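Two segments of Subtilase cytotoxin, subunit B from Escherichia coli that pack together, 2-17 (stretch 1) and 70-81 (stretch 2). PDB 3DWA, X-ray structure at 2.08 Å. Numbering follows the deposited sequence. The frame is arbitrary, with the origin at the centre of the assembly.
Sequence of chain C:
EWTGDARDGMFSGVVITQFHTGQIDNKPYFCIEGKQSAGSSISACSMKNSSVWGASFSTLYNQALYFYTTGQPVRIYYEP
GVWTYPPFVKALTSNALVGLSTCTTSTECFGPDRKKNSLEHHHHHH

Stretch 1 (2-17) WTGDARDGMFSGVVIT
Stretch 2 (70-81) TGQPVRIYYEPG

Antiparallel strands pair by backbone hydrogen bonds, and their side chains finish the seal on each face; residues 2-17 and 70-81 of this subunit illustrate the principle, burying 1000 Å² between them. On the face carrying V14, V74 and I76, branched aliphatic chains mesh: V14 (chi1 t) brings CG1 to 3.7 Å from I76 CD1, with I76 at chi1 -86° and chi2 66°, while the end of I16 (m, t), whose CA-to-CB bond points sideways, sets CD1 4.2 Å from V74 CG2. F11 (m) shares this face, and its ring lies nearly parallel to that of Y78 (p), planes at 8° but slid apart with centroids 5.1 Å apart. On the other face, T3 CG2 rests over the Y77 ring, 3.8 Å from its centroid, and selenomethionine M10 (p, t, t) lays SE over the guanidinium of R75, 3.6 Å from NE.

Between these two layers of side chains, strands 10-12 and 73-79 run antiparallel, their N-to-C directions at 174°. M10 faces Y77 as a non-hydrogen-bonded pair, CA atoms 4.4 Å apart, flanked by two reciprocal pairs: G9 N to Y78 O (3.0 Å) with Y78 N to G9 O (3.1 Å), and F11 N to I76 O with I76 N to F11 O (both 2.9 Å). G9, following a cis peptide, places its N over the Y78 ring; a CB there would fall 2.5 Å from Y78 OH. At G13 (phi/psi 58/39), whose positive phi favours glycine, the chain turns a corner, so strand 14-17 runs at 92° to strand 73-79; past a bulge that shifts the register by one between F11 and V14, V14 and V74 still form reciprocal N-to-O bonds of 2.8 Å.

Polar contacts follow. Buried R75 (t, t, m, chi4 171°), bent at chi3, donates from NE to S12 OG at 3.0 Å and from NH2 to S12 OG at 3.2 Å. Water 2 links I16 N (2.9 Å) to Q72 O (2.7 Å). Toward the exposed edge, R7 (m, t, p, chi4 76°) and E79 (t, t, chi3 94°) form a salt bridge, R7 NH2 to E79 OE2 at 2.8 Å, nearly straight at 170°.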

# COMPACT_ATOMS: atom_id res chain seq x y z
N TRP C 2 -10.78 5.11 23.87
CA TRP C 2 -11.47 5.11 22.62
C TRP C 2 -11.36 6.50 22.05
O TRP C 2 -11.49 7.49 22.77
CB TRP C 2 -12.93 4.67 22.81
CG TRP C 2 -13.79 4.80 21.56
CD1 TRP C 2 -13.43 4.47 20.28
CD2 TRP C 2 -15.13 5.26 21.50
NE1 TRP C 2 -14.47 4.71 19.44
CE2 TRP C 2 -15.53 5.20 20.15
CE3 TRP C 2 -16.04 5.74 22.46
CZ2 TRP C 2 -16.79 5.60 19.71
CZ3 TRP C 2 -17.30 6.14 22.02
CH2 TRP C 2 -17.67 6.07 20.68
N THR C 3 -11.07 6.55 20.75
CA THR C 3 -11.17 7.74 19.94
C THR C 3 -12.37 8.61 20.31
O THR C 3 -12.23 9.82 20.37
CB THR C 3 -11.24 7.37 18.43
OG1 THR C 3 -10.00 6.80 18.04
CG2 THR C 3 -11.55 8.59 17.56
N GLY C 4 -13.54 8.00 20.53
CA GLY C 4 -14.75 8.74 20.86
C GLY C 4 -15.04 9.05 22.32
O GLY C 4 -16.17 9.45 22.65
N ASP C 5 -14.07 8.81 23.20
CA ASP C 5 -14.18 9.21 24.61
C ASP C 5 -14.57 10.71 24.72
O ASP C 5 -14.09 11.53 23.93
CB ASP C 5 -12.84 8.99 25.35
CG ASP C 5 -12.53 7.49 25.63
OD1 ASP C 5 -13.45 6.64 25.55
OD2 ASP C 5 -11.33 7.16 25.88
N ALA C 6 -15.40 11.06 25.71
CA ALA C 6 -15.75 12.45 25.96
C ALA C 6 -14.58 13.16 26.65
O ALA C 6 -14.54 13.27 27.89
CB ALA C 6 -17.10 12.55 26.79
N ARG C 7 -13.60 13.60 25.85
CA ARG C 7 -12.32 14.15 26.33
C ARG C 7 -11.83 15.11 25.27
O ARG C 7 -12.37 15.12 24.19
CB ARG C 7 -11.27 13.03 26.52
CG ARG C 7 -11.47 12.13 27.75
CD ARG C 7 -10.71 10.82 27.62
NE ARG C 7 -9.25 11.03 27.55
CZ ARG C 7 -8.48 11.34 28.59
NH1 ARG C 7 -9.00 11.48 29.80
NH2 ARG C 7 -7.17 11.52 28.42
N ASP C 8 -10.82 15.91 25.58
CA ASP C 8 -10.15 16.74 24.59
C ASP C 8 -9.40 15.80 23.60
O ASP C 8 -8.66 14.90 24.04
CB ASP C 8 -9.10 17.66 25.24
CG ASP C 8 -9.71 18.82 26.05
OD1 ASP C 8 -10.89 19.22 25.82
OD2 ASP C 8 -8.96 19.33 26.94
N GLY C 9 -9.55 15.98 22.28
CA GLY C 9 -10.35 16.99 21.61
C GLY C 9 -10.51 16.57 20.15
O GLY C 9 -10.02 15.51 19.72
N MSE C 10 -11.13 17.42 19.36
CA MSE C 10 -11.22 17.18 17.93
C MSE C 10 -11.26 18.53 17.24
O MSE C 10 -11.59 19.52 17.88
CB MSE C 10 -12.48 16.40 17.61
CG MSE C 10 -13.70 17.09 18.12
SE MSE C 10 -15.21 16.04 17.65
CE MSE C 10 -16.68 17.24 18.11
N PHE C 11 -10.89 18.58 15.96
CA PHE C 11 -11.07 19.79 15.16
C PHE C 11 -11.73 19.35 13.89
O PHE C 11 -11.24 18.41 13.23
CB PHE C 11 -9.72 20.46 14.86
CG PHE C 11 -9.12 21.15 16.06
CD1 PHE C 11 -9.65 22.34 16.53
CD2 PHE C 11 -8.07 20.59 16.74
CE1 PHE C 11 -9.11 22.98 17.65
CE2 PHE C 11 -7.53 21.22 17.86
CZ PHE C 11 -8.07 22.42 18.31
N SER C 12 -12.86 19.99 13.57
CA SER C 12 -13.64 19.60 12.39
C SER C 12 -13.36 20.54 11.25
O SER C 12 -12.92 21.69 11.49
CB SER C 12 -15.13 19.58 12.68
OG SER C 12 -15.37 18.77 13.79
N GLY C 13 -13.61 20.03 10.02
CA GLY C 13 -13.39 20.78 8.76
C GLY C 13 -11.97 21.29 8.53
O GLY C 13 -11.74 22.43 8.03
N VAL C 14 -11.01 20.46 8.89
CA VAL C 14 -9.60 20.73 8.76
C VAL C 14 -9.07 20.23 7.42
O VAL C 14 -9.39 19.09 7.00
CB VAL C 14 -8.89 19.97 9.93
CG1 VAL C 14 -7.38 19.97 9.83
CG2 VAL C 14 -9.39 20.55 11.25
N VAL C 15 -8.25 21.02 6.74
CA VAL C 15 -7.58 20.56 5.51
C VAL C 15 -6.14 20.27 5.94
O VAL C 15 -5.48 21.13 6.55
CB VAL C 15 -7.66 21.63 4.36
CG1 VAL C 15 -6.70 21.28 3.22
CG2 VAL C 15 -9.10 21.80 3.84
N ILE C 16 -5.69 19.02 5.71
CA ILE C 16 -4.31 18.64 6.08
C ILE C 16 -3.39 19.28 5.06
O ILE C 16 -3.46 18.97 3.88
CB ILE C 16 -4.07 17.06 6.16
CG1 ILE C 16 -4.98 16.43 7.23
CG2 ILE C 16 -2.53 16.74 6.40
CD1 ILE C 16 -5.06 14.83 7.20
N THR C 17 -2.53 20.16 5.52
CA THR C 17 -1.71 21.00 4.64
C THR C 17 -0.21 20.69 4.72
O THR C 17 0.53 21.05 3.81
CB THR C 17 -1.93 22.50 4.99
OG1 THR C 17 -1.64 22.72 6.38
CG2 THR C 17 -3.39 22.91 4.75
N THR C 70 -6.13 14.30 -1.24
CA THR C 70 -7.41 14.81 -1.75
C THR C 70 -7.63 16.31 -1.41
O THR C 70 -8.34 17.01 -2.14
CB THR C 70 -8.63 14.01 -1.27
OG1 THR C 70 -8.78 14.17 0.14
CG2 THR C 70 -8.55 12.48 -1.65
N GLY C 71 -7.05 16.79 -0.31
CA GLY C 71 -7.30 18.15 0.14
C GLY C 71 -8.67 18.36 0.76
O GLY C 71 -9.06 19.49 1.03
N GLN C 72 -9.42 17.27 0.93
CA GLN C 72 -10.73 17.20 1.63
C GLN C 72 -10.72 17.75 3.02
O GLN C 72 -9.74 17.51 3.73
CB GLN C 72 -11.05 15.75 1.95
CG GLN C 72 -11.79 15.13 1.05
CD GLN C 72 -11.89 13.64 1.38
OE1 GLN C 72 -11.02 12.82 0.96
NE2 GLN C 72 -12.97 13.27 2.08
N PRO C 73 -11.84 18.38 3.45
CA PRO C 73 -11.94 18.82 4.83
C PRO C 73 -12.30 17.59 5.70
O PRO C 73 -13.20 16.85 5.35
CB PRO C 73 -13.11 19.82 4.79
CG PRO C 73 -14.02 19.28 3.66
CD PRO C 73 -13.02 18.76 2.64
N VAL C 74 -11.57 17.39 6.80
CA VAL C 74 -11.65 16.19 7.64
C VAL C 74 -11.67 16.60 9.14
O VAL C 74 -11.38 17.76 9.47
CB VAL C 74 -10.49 15.17 7.34
CG1 VAL C 74 -10.54 14.75 5.85
CG2 VAL C 74 -9.10 15.78 7.69
N ARG C 75 -12.07 15.68 10.00
CA ARG C 75 -12.00 15.87 11.44
C ARG C 75 -10.74 15.17 11.89
O ARG C 75 -10.53 14.02 11.51
CB ARG C 75 -13.19 15.20 12.11
CG ARG C 75 -13.13 15.19 13.65
CD ARG C 75 -14.46 14.80 14.21
NE ARG C 75 -15.50 15.81 14.02
CZ ARG C 75 -16.80 15.61 14.28
NH1 ARG C 75 -17.22 14.43 14.76
NH2 ARG C 75 -17.70 16.57 14.07
N ILE C 76 -9.94 15.89 12.67
CA ILE C 76 -8.77 15.35 13.34
C ILE C 76 -9.15 15.12 14.79
O ILE C 76 -9.61 16.05 15.46
CB ILE C 76 -7.52 16.32 13.23
CG1 ILE C 76 -6.76 16.06 11.92
CG2 ILE C 76 -6.48 16.02 14.28
CD1 ILE C 76 -7.49 16.37 10.69
N TYR C 77 -8.97 13.89 15.26
CA TYR C 77 -9.13 13.53 16.68
C TYR C 77 -7.78 13.40 17.33
O TYR C 77 -6.91 12.70 16.82
CB TYR C 77 -9.77 12.17 16.80
CG TYR C 77 -11.17 12.05 16.31
CD1 TYR C 77 -12.25 12.22 17.18
CD2 TYR C 77 -11.43 11.73 14.98
CE1 TYR C 77 -13.57 12.06 16.70
CE2 TYR C 77 -12.72 11.57 14.51
CZ TYR C 77 -13.79 11.73 15.39
OH TYR C 77 -15.05 11.58 14.89
N TYR C 78 -7.60 14.07 18.47
CA TYR C 78 -6.28 14.16 19.08
C TYR C 78 -6.36 14.02 20.62
O TYR C 78 -7.40 14.22 21.22
CB TYR C 78 -5.59 15.49 18.66
CG TYR C 78 -6.21 16.72 19.32
CD1 TYR C 78 -5.68 17.24 20.50
CD2 TYR C 78 -7.34 17.33 18.80
CE1 TYR C 78 -6.25 18.34 21.13
CE2 TYR C 78 -7.94 18.44 19.42
CZ TYR C 78 -7.39 18.93 20.59
OH TYR C 78 -7.94 20.02 21.22
N GLU C 79 -5.23 13.68 21.22
CA GLU C 79 -5.11 13.70 22.66
C GLU C 79 -3.91 14.55 23.07
O GLU C 79 -2.79 14.21 22.73
CB GLU C 79 -4.98 12.31 23.22
CG GLU C 79 -4.62 12.36 24.65
CD GLU C 79 -5.13 11.19 25.40
OE1 GLU C 79 -4.35 10.20 25.55
OE2 GLU C 79 -6.32 11.26 25.79
N PRO C 80 -4.15 15.65 23.80
CA PRO C 80 -3.02 16.53 24.22
C PRO C 80 -2.07 15.87 25.24
O PRO C 80 -2.46 14.92 25.93
CB PRO C 80 -3.70 17.76 24.86
CG PRO C 80 -5.22 17.51 24.80
CD PRO C 80 -5.48 16.11 24.27
N GLY C 81 -0.83 16.36 25.32
CA GLY C 81 0.10 15.94 26.37
C GLY C 81 0.65 14.53 26.28
O GLY C 81 1.29 14.04 27.22
O HOH W 1 -10.89 20.59 20.64
O HOH W 2 -7.12 17.20 4.03